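Local coordinates for dihydropteridine reductase (Caenorhabditis elegans, PDB 1OOE), which probably uses NADH or NADPH to reduce quinonoid dihydrobiopterin to tetrahydrobiopterin, as a homodimeric member of the short-chain dehydrogenase/reductase family, at residues N26-L31 with W208-S213; S59-T64 with S108-K113; G129-M134 with L221-T226. All coordinates share one frame; numbering follows the deposited sequence.

Interaction 1. Residues N26-L31 with W208-S213; sequences NGYTVL and WTTETS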
loop_
_atom_site.group_PDB
_atom_site.type_symbol
_atom_site.label_atom_id
_atom_site.label_comp_id
_atom_site.label_asym_id
_atom_site.label_seq_id
_atom_site.Cartn_x
_atom_site.Cartn_y
_atom_site.Cartn_z
ATOM N N ASN A 26 -7.845 -13.589 -31.566
ATOM C CA ASN A 26 -9.159 -13.007 -31.786
ATOM C C ASN A 26 -9.155 -11.674 -32.532
ATOM O O ASN A 26 -10.071 -10.867 -32.381
ATOM C CB ASN A 26 -9.892 -12.874 -30.449
ATOM C CG ASN A 26 -10.513 -14.185 -30.002
ATOM O OD1 ASN A 26 -11.596 -14.558 -30.455
ATOM N ND2 ASN A 26 -9.821 -14.901 -29.123
ATOM N N GLY A 27 -8.114 -11.450 -33.331
ATOM C CA GLY A 27 -8.028 -10.246 -34.141
ATOM C C GLY A 27 -7.549 -8.931 -33.556
ATOM O O GLY A 27 -7.646 -7.899 -34.224
ATOM N N TYR A 28 -7.034 -8.938 -32.329
ATOM C CA TYR A 28 -6.558 -7.696 -31.728
ATOM C C TYR A 28 -5.065 -7.463 -31.935
ATOM O O TYR A 28 -4.293 -8.405 -32.112
ATOM C CB TYR A 28 -6.831 -7.675 -30.219
ATOM C CG TYR A 28 -8.274 -7.465 -29.829
ATOM C CD1 TYR A 28 -9.196 -8.506 -29.902
ATOM C CD2 TYR A 28 -8.718 -6.218 -29.385
ATOM C CE1 TYR A 28 -10.527 -8.314 -29.543
ATOM C CE2 TYR A 28 -10.046 -6.014 -29.025
ATOM C CZ TYR A 28 -10.945 -7.066 -29.106
ATOM O OH TYR A 28 -12.260 -6.869 -28.754
ATOM N N THR A 29 -4.675 -6.191 -31.930
ATOM C CA THR A 29 -3.273 -5.807 -32.031
ATOM C C THR A 29 -2.885 -5.781 -30.560
ATOM O O THR A 29 -3.619 -5.221 -29.747
ATOM C CB THR A 29 -3.107 -4.389 -32.603
ATOM O OG1 THR A 29 -3.622 -4.349 -33.940
ATOM C CG2 THR A 29 -1.639 -3.984 -32.611
ATOM N N VAL A 30 -1.754 -6.380 -30.207
ATOM C CA VAL A 30 -1.354 -6.419 -28.806
ATOM C C VAL A 30 0.000 -5.799 -28.488
ATOM O O VAL A 30 1.014 -6.106 -29.116
ATOM C CB VAL A 30 -1.359 -7.872 -28.273
ATOM C CG1 VAL A 30 -1.105 -7.878 -26.772
ATOM C CG2 VAL A 30 -2.684 -8.541 -28.603
ATOM N N LEU A 31 0.003 -4.917 -27.498
ATOM C CA LEU A 31 1.228 -4.265 -27.065
ATOM C C LEU A 31 1.648 -4.894 -25.745
ATOM O O LEU A 31 0.853 -4.968 -24.806
ATOM C CB LEU A 31 1.004 -2.763 -26.864
ATOM C CG LEU A 31 0.687 -1.910 -28.096
ATOM C CD1 LEU A 31 -0.736 -2.173 -28.567
ATOM C CD2 LEU A 31 0.859 -0.439 -27.743
ATOM N N TRP A 208 -15.599 -8.977 -21.249
ATOM C CA TRP A 208 -15.765 -7.677 -20.614
ATOM C C TRP A 208 -15.286 -6.541 -21.517
ATOM O O TRP A 208 -15.791 -5.418 -21.435
ATOM C CB TRP A 208 -15.015 -7.628 -19.276
ATOM C CG TRP A 208 -15.470 -8.648 -18.258
ATOM C CD1 TRP A 208 -16.732 -9.138 -18.093
ATOM C CD2 TRP A 208 -14.669 -9.248 -17.230
ATOM N NE1 TRP A 208 -16.769 -10.008 -17.022
ATOM C CE2 TRP A 208 -15.515 -10.091 -16.476
ATOM C CE3 TRP A 208 -13.318 -9.152 -16.871
ATOM C CZ2 TRP A 208 -15.054 -10.836 -15.383
ATOM C CZ3 TRP A 208 -12.858 -9.892 -15.782
ATOM C CH2 TRP A 208 -13.726 -10.721 -15.053
ATOM N N THR A 209 -14.318 -6.830 -22.380
ATOM C CA THR A 209 -13.793 -5.811 -23.285
ATOM C C THR A 209 -14.783 -5.482 -24.399
ATOM O O THR A 209 -14.969 -4.313 -24.754
ATOM C CB THR A 209 -12.460 -6.263 -23.930
ATOM O OG1 THR A 209 -11.474 -6.458 -22.908
ATOM C CG2 THR A 209 -11.948 -5.209 -24.903
ATOM N N THR A 210 -15.428 -6.514 -24.930
ATOM C CA THR A 210 -16.379 -6.352 -26.031
ATOM C C THR A 210 -17.836 -6.100 -25.642
ATOM O O THR A 210 -18.594 -5.516 -26.423
ATOM C CB THR A 210 -16.334 -7.578 -26.963
ATOM O OG1 THR A 210 -16.678 -8.757 -26.227
ATOM C CG2 THR A 210 -14.944 -7.746 -27.550
ATOM N N GLU A 211 -18.234 -6.535 -24.449
ATOM C CA GLU A 211 -19.611 -6.350 -23.992
ATOM C C GLU A 211 -19.660 -5.683 -22.621
ATOM O O GLU A 211 -19.486 -6.341 -21.595
ATOM C CB GLU A 211 -20.328 -7.701 -23.930
ATOM C CG GLU A 211 -20.422 -8.418 -25.268
ATOM C CD GLU A 211 -21.299 -7.686 -26.272
ATOM O OE1 GLU A 211 -21.024 -6.504 -26.566
ATOM O OE2 GLU A 211 -22.264 -8.299 -26.773
ATOM N N THR A 212 -19.916 -4.377 -22.600
ATOM C CA THR A 212 -19.961 -3.642 -21.337
ATOM C C THR A 212 -21.026 -4.139 -20.357
ATOM O O THR A 212 -20.831 -4.080 -19.145
ATOM C CB THR A 212 -20.173 -2.124 -21.572
ATOM O OG1 THR A 212 -21.377 -1.913 -22.318
ATOM C CG2 THR A 212 -18.997 -1.531 -22.336
ATOM N N SER A 213 -22.143 -4.641 -20.876
ATOM C CA SER A 213 -23.219 -5.118 -20.016
ATOM C C SER A 213 -22.908 -6.437 -19.307
ATOM O O SER A 213 -23.681 -6.876 -18.452
ATOM C CB SER A 213 -24.516 -5.262 -20.822
ATOM O OG SER A 213 -24.397 -6.245 -21.837
#

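Interaction 2. Residues S59-T64 with S108-K113; sequences SILEQT and SAIAAK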
loop_
_atom_site.group_PDB
_atom_site.type_symbol
_atom_site.label_atom_id
_atom_site.label_comp_id
_atom_site.label_asym_id
_atom_site.label_seq_id
_atom_site.Cartn_x
_atom_site.Cartn_y
_atom_site.Cartn_z
ATOM N N SER A 59 9.608 6.432 -19.144
ATOM C CA SER A 59 10.023 5.584 -20.254
ATOM C C SER A 59 8.867 4.794 -20.851
ATOM O O SER A 59 8.708 4.741 -22.068
ATOM C CB SER A 59 11.119 4.619 -19.802
ATOM O OG SER A 59 11.599 3.862 -20.897
ATOM N N ILE A 60 8.060 4.182 -19.993
ATOM C CA ILE A 60 6.928 3.397 -20.460
ATOM C C ILE A 60 5.909 4.282 -21.185
ATOM O O ILE A 60 5.403 3.916 -22.247
ATOM C CB ILE A 60 6.258 2.656 -19.279
ATOM C CG1 ILE A 60 7.223 1.598 -18.731
ATOM C CG2 ILE A 60 4.971 1.987 -19.735
ATOM C CD1 ILE A 60 6.806 1.012 -17.386
ATOM N N LEU A 61 5.626 5.455 -20.628
ATOM C CA LEU A 61 4.675 6.363 -21.263
ATOM C C LEU A 61 5.195 6.873 -22.605
ATOM O O LEU A 61 4.445 6.946 -23.577
ATOM C CB LEU A 61 4.361 7.549 -20.346
ATOM C CG LEU A 61 3.167 7.385 -19.401
ATOM C CD1 LEU A 61 3.335 6.130 -18.560
ATOM C CD2 LEU A 61 3.041 8.622 -18.521
ATOM N N GLU A 62 6.476 7.223 -22.666
ATOM C CA GLU A 62 7.037 7.720 -23.917
ATOM C C GLU A 62 6.956 6.665 -25.008
ATOM O O GLU A 62 6.535 6.954 -26.125
ATOM C CB GLU A 62 8.498 8.150 -23.733
ATOM C CG GLU A 62 8.694 9.312 -22.774
ATOM C CD GLU A 62 10.152 9.722 -22.634
ATOM O OE1 GLU A 62 11.026 8.828 -22.585
ATOM O OE2 GLU A 62 10.423 10.939 -22.560
ATOM N N GLN A 63 7.355 5.439 -24.678
ATOM C CA GLN A 63 7.337 4.349 -25.646
ATOM C C GLN A 63 5.936 3.978 -26.101
ATOM O O GLN A 63 5.716 3.681 -27.278
ATOM C CB GLN A 63 8.007 3.109 -25.062
ATOM C CG GLN A 63 9.489 3.256 -24.810
ATOM C CD GLN A 63 10.076 1.994 -24.225
ATOM O OE1 GLN A 63 10.159 0.966 -24.898
ATOM N NE2 GLN A 63 10.467 2.056 -22.959
ATOM N N THR A 64 4.986 3.979 -25.174
ATOM C CA THR A 64 3.615 3.625 -25.525
ATOM C C THR A 64 2.992 4.690 -26.428
ATOM O O THR A 64 2.276 4.366 -27.382
ATOM C CB THR A 64 2.752 3.438 -24.261
ATOM O OG1 THR A 64 3.311 2.382 -23.467
ATOM C CG2 THR A 64 1.319 3.072 -24.636
ATOM N N SER A 108 0.873 -1.562 -11.252
ATOM C CA SER A 108 -0.547 -1.230 -11.225
ATOM C C SER A 108 -0.765 0.258 -11.432
ATOM O O SER A 108 -1.672 0.659 -12.148
ATOM C CB SER A 108 -1.175 -1.643 -9.890
ATOM O OG SER A 108 -1.169 -3.048 -9.742
ATOM N N ALA A 109 0.067 1.073 -10.793
ATOM C CA ALA A 109 -0.059 2.521 -10.909
ATOM C C ALA A 109 0.272 3.015 -12.313
ATOM O O ALA A 109 -0.406 3.895 -12.835
ATOM C CB ALA A 109 0.838 3.204 -9.895
ATOM N N ILE A 110 1.323 2.468 -12.918
ATOM C CA ILE A 110 1.695 2.883 -14.268
ATOM C C ILE A 110 0.630 2.403 -15.255
ATOM O O ILE A 110 0.315 3.094 -16.226
ATOM C CB ILE A 110 3.098 2.347 -14.654
ATOM C CG1 ILE A 110 4.153 3.022 -13.771
ATOM C CG2 ILE A 110 3.391 2.634 -16.128
ATOM C CD1 ILE A 110 5.571 2.543 -13.997
ATOM N N ALA A 111 0.052 1.231 -15.000
ATOM C CA ALA A 111 -1.005 0.732 -15.878
ATOM C C ALA A 111 -2.183 1.710 -15.811
ATOM O O ALA A 111 -2.801 2.031 -16.834
ATOM C CB ALA A 111 -1.449 -0.671 -15.438
ATOM N N ALA A 112 -2.485 2.191 -14.607
ATOM C CA ALA A 112 -3.582 3.140 -14.428
ATOM C C ALA A 112 -3.282 4.439 -15.175
ATOM O O ALA A 112 -4.152 4.989 -15.846
ATOM C CB ALA A 112 -3.802 3.424 -12.939
ATOM N N LYS A 113 -2.049 4.927 -15.055
ATOM C CA LYS A 113 -1.648 6.157 -15.738
ATOM C C LYS A 113 -1.825 5.987 -17.246
ATOM O O LYS A 113 -2.282 6.904 -17.936
ATOM C CB LYS A 113 -0.183 6.492 -15.424
ATOM C CG LYS A 113 0.291 7.831 -16.003
ATOM C CD LYS A 113 -0.482 9.003 -15.408
ATOM C CE LYS A 113 -0.078 10.321 -16.054
ATOM N NZ LYS A 113 -0.710 11.482 -15.371
#

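Interaction 3. Residues G129-M134 with L221-T226; sequences GAAAAM and LLKITT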
loop_
_atom_site.group_PDB
_atom_site.type_symbol
_atom_site.label_atom_id
_atom_site.label_comp_id
_atom_site.label_asym_id
_atom_site.label_seq_id
_atom_site.Cartn_x
_atom_site.Cartn_y
_atom_site.Cartn_z
ATOM N N GLY A 129 -5.151 -8.222 -7.974
ATOM C CA GLY A 129 -5.058 -8.050 -6.535
ATOM C C GLY A 129 -4.550 -9.323 -5.887
ATOM O O GLY A 129 -3.685 -9.993 -6.441
ATOM N N ALA A 130 -5.089 -9.658 -4.717
ATOM C CA ALA A 130 -4.686 -10.874 -4.015
ATOM C C ALA A 130 -5.734 -11.277 -2.980
ATOM O O ALA A 130 -6.015 -10.532 -2.041
ATOM C CB ALA A 130 -3.335 -10.661 -3.338
ATOM N N ALA A 131 -6.311 -12.464 -3.148
ATOM C CA ALA A 131 -7.327 -12.940 -2.217
ATOM C C ALA A 131 -6.822 -12.922 -0.770
ATOM O O ALA A 131 -7.569 -12.598 0.149
ATOM C CB ALA A 131 -7.773 -14.363 -2.609
ATOM N N ALA A 132 -5.551 -13.254 -0.572
ATOM C CA ALA A 132 -4.985 -13.278 0.774
ATOM C C ALA A 132 -4.971 -11.910 1.451
ATOM O O ALA A 132 -5.023 -11.823 2.675
ATOM C CB ALA A 132 -3.569 -13.850 0.738
ATOM N N ALA A 133 -4.909 -10.844 0.658
ATOM C CA ALA A 133 -4.868 -9.493 1.214
ATOM C C ALA A 133 -6.203 -9.000 1.767
ATOM O O ALA A 133 -6.280 -7.899 2.314
ATOM C CB ALA A 133 -4.341 -8.511 0.163
ATOM N N MET A 134 -7.253 -9.808 1.624
ATOM C CA MET A 134 -8.565 -9.433 2.142
ATOM C C MET A 134 -8.603 -9.625 3.659
ATOM O O MET A 134 -9.600 -9.308 4.314
ATOM C CB MET A 134 -9.660 -10.278 1.494
ATOM C CG MET A 134 -9.774 -10.124 -0.016
ATOM S SD MET A 134 -10.105 -8.425 -0.541
ATOM C CE MET A 134 -11.728 -8.154 0.155
ATOM N N LEU A 221 -13.685 -6.346 -6.631
ATOM C CA LEU A 221 -12.544 -7.187 -6.277
ATOM C C LEU A 221 -13.149 -8.572 -6.510
ATOM O O LEU A 221 -13.997 -9.025 -5.740
ATOM C CB LEU A 221 -12.162 -6.985 -4.804
ATOM C CG LEU A 221 -11.795 -5.548 -4.403
ATOM C CD1 LEU A 221 -11.476 -5.502 -2.917
ATOM C CD2 LEU A 221 -10.597 -5.061 -5.211
ATOM N N LEU A 222 -12.715 -9.226 -7.584
ATOM C CA LEU A 222 -13.263 -10.516 -8.002
ATOM C C LEU A 222 -12.480 -11.761 -7.603
ATOM O O LEU A 222 -11.455 -12.074 -8.205
ATOM C CB LEU A 222 -13.434 -10.498 -9.523
ATOM C CG LEU A 222 -14.169 -9.261 -10.061
ATOM C CD1 LEU A 222 -14.014 -9.178 -11.580
ATOM C CD2 LEU A 222 -15.639 -9.318 -9.671
ATOM N N LYS A 223 -12.979 -12.479 -6.601
ATOM C CA LYS A 223 -12.319 -13.701 -6.152
ATOM C C LYS A 223 -12.724 -14.829 -7.098
ATOM O O LYS A 223 -13.911 -15.076 -7.321
ATOM C CB LYS A 223 -12.731 -14.030 -4.714
ATOM C CG LYS A 223 -11.991 -15.214 -4.105
ATOM C CD LYS A 223 -12.349 -15.362 -2.635
ATOM C CE LYS A 223 -11.631 -16.535 -1.985
ATOM N NZ LYS A 223 -11.976 -16.628 -0.537
ATOM N N ILE A 224 -11.732 -15.512 -7.656
ATOM C CA ILE A 224 -11.998 -16.581 -8.600
ATOM C C ILE A 224 -11.607 -17.936 -8.032
ATOM O O ILE A 224 -10.453 -18.162 -7.667
ATOM C CB ILE A 224 -11.247 -16.322 -9.915
ATOM C CG1 ILE A 224 -11.666 -14.953 -10.463
ATOM C CG2 ILE A 224 -11.551 -17.427 -10.925
ATOM C CD1 ILE A 224 -10.947 -14.538 -11.729
ATOM N N THR A 225 -12.589 -18.828 -7.958
ATOM C CA THR A 225 -12.380 -20.166 -7.421
ATOM C C THR A 225 -12.853 -21.254 -8.381
ATOM O O THR A 225 -13.700 -21.021 -9.246
ATOM C CB THR A 225 -13.126 -20.333 -6.080
ATOM O OG1 THR A 225 -14.519 -20.051 -6.272
ATOM C CG2 THR A 225 -12.567 -19.378 -5.032
ATOM N N THR A 226 -12.295 -22.448 -8.223
ATOM C CA THR A 226 -12.662 -23.582 -9.059
ATOM C C THR A 226 -12.880 -24.793 -8.160
ATOM O O THR A 226 -12.050 -25.096 -7.307
ATOM C CB THR A 226 -11.554 -23.903 -10.089
ATOM O OG1 THR A 226 -11.285 -22.738 -10.881
ATOM C CG2 THR A 226 -11.992 -25.037 -11.013
HETATM O O HOH W 1 -10.329 -13.829 -0.088
#

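Interaction 1. Residues N26-L31 with W208-S213
The ring of Tyr-28 points its hydroxyl at the last turn of helix 198-210, where the methyls of Thr-209 and Thr-210 receive it. This joins the second strand of the Rossmann-type sheet, 28-34, to a helix that comes much later in the chain. The tightest approach is from Tyr-28 OH to Thr-210 CG2, 3.1 Å, which is short for an oxygen against a methyl. Thr-210 comes at the edge of the ring, close to its plane, and the methyl lies ahead of the hydroxyl, beyond the end of the ring, but well off the line of the C-O bond. Thr-209 stands differently: its CG2, 4.2 Å from Tyr-28 OH, is well off the ring plane, so one methyl lies ahead of the hydroxyl and the other above one side of that plane. In Thr-210 the torsion settles which branch faces the tyrosine. OG1 sits between the backbone N and the carbonyl carbon (chi1 60°), from where it bonds back to Leu-206 O, and CG2 is left to meet the phenol. Thr-209 likewise spends its hydroxyl on a backbone carbonyl one turn earlier, that of Leu-205. The contact is therefore made of methyls against an oxygen.

Tyr-28 also meets the end of helix 14-25: its ring packs edge-to-face with that of Phe-23, which touches Thr-209 as well. Gly-27, with a positive phi of 81°, is the C-prime residue of a Schellman motif closing that helix, in which Tyr-28 N bonds to Phe-23 O and Gly-27 N to Lys-24 O.

Interaction 2. Residues S59-T64 with S108-K113
Ile-60 and Ile-110 share one first torsion, chi1 -67°, which sets CG1 anti to the carbonyl carbon and CG2 anti to the backbone N, and both branches of each side chain take part where they meet. The CD1 methyls lie 3.9 Å apart, Ile-60 CD1 against Ile-110 CD1. Ile-110 CG2 is 4.0 Å from Ile-60 CD1 and equally close to Ile-60 CG2, so this methyl spans both branches of its partner while the two side chains cross at about a right angle.

Next to them, Leu-61 lays its CD2 on Lys-113 CG at 3.8 Å, again roughly at right angles. Lys-113 starts toward the neighbouring helix and then bends at chi2 (63°), so that its CG methylene meets the leucine while the ammonium is led away. That end crosses to the dimer partner, where NZ bonds to Ser-90 O of the second subunit.

In the SDR fold these are the helices before and after strand 73-78, two successive connections of the Rossmann-type sheet. They run side by side in the same general direction, the local axes 10.7 Å apart and inclined by 35°. Both isoleucines also rest on Tyr-9 of strand 4-9. Leu-114, one residue beyond Lys-113, touches Ile-60, Leu-61 and Thr-64 and so continues the seam toward the C-terminal end.

Within helix 53-68 the Ile-60 carbonyl has two donors: Thr-64 N at 3.0 Å and Thr-64 OG1 at 2.9 Å from Ile-60 O, arriving from opposite faces of its plane.

Interaction 3. Residues G129-M134 with L221-T226
The carbonyl oxygen of Ala-131, whose methyl also faces Lys-223, is gripped twice. A water donates to Ala-131 O at 3.0 Å, and Met-134 N reaches the same oxygen at 3.2 Å, closing a turn of the short 3-10 segment 131-134. The water then accepts from Lys-223 NZ, a weak bond of 3.3 Å between the water oxygen and that nitrogen. One water thus bridges the turn and the strand, weakly on the lysine side, where the two make no direct polar bond.

Lys-223 manages the reach by being fully extended, every chi near 180°, so its chain runs out past the turn. On the way CE passes Ala-131 CB at 4.5 Å, a loose touch. Met-134 and Leu-221 make the closer apolar meeting. The methionine chain curls through bends at chi2 (-59°) and chi3 (-65°), which turns its sulfur and methyl onto one branch of the leucine: Leu-221 CD1 is 4.0 Å from Met-134 SD and 4.1 Å from Met-134 CE. The side chains meet at a slant, Met-134 being exposed to solvent.

The turn follows strand 123-128, at the ends of the strands where SDR enzymes carry their active site. Gly-129 O accepts from Lys-147 NZ, and Ala-130 touches both Tyr-143 and Lys-147, two residues spaced as in the Tyr-X-X-X-Lys motif of the family. Met-134 rests on His-151 of helix 141-158 and on Met-174 of strand 169-175. Met-174 also touches Leu-221 and Lys-223, so it is common to both sides of the contact, and strand 221-227 itself runs between strand 169-175, its parallel neighbour, and the antiparallel C-terminal strand 230-235.

In the fold
All three contacts belong to one Rossmann-type domain built round a single mixed sheet. Interaction 2 is nested along the chain inside the long loop closed by interaction 1, while interactions 1 and 3 alternate their segments and so cross. The centres of interactions 1 and 2 lie about 20 Å apart. Those of interactions 1 and 3 are about 23 Å apart, yet the two touch: Trp-208 CH2 packs on Leu-222 CD1 at 3.8 Å. Interactions 2 and 3, with centres about 25 Å apart, lie on opposite sides of the chain's centre. Interactions 1 and 3 each bring a C-terminal element, helix 198-210 or strand 221-227, against an earlier strand or loop, while helix 93-118 of interaction 2 also touches the second subunit of the homodimer.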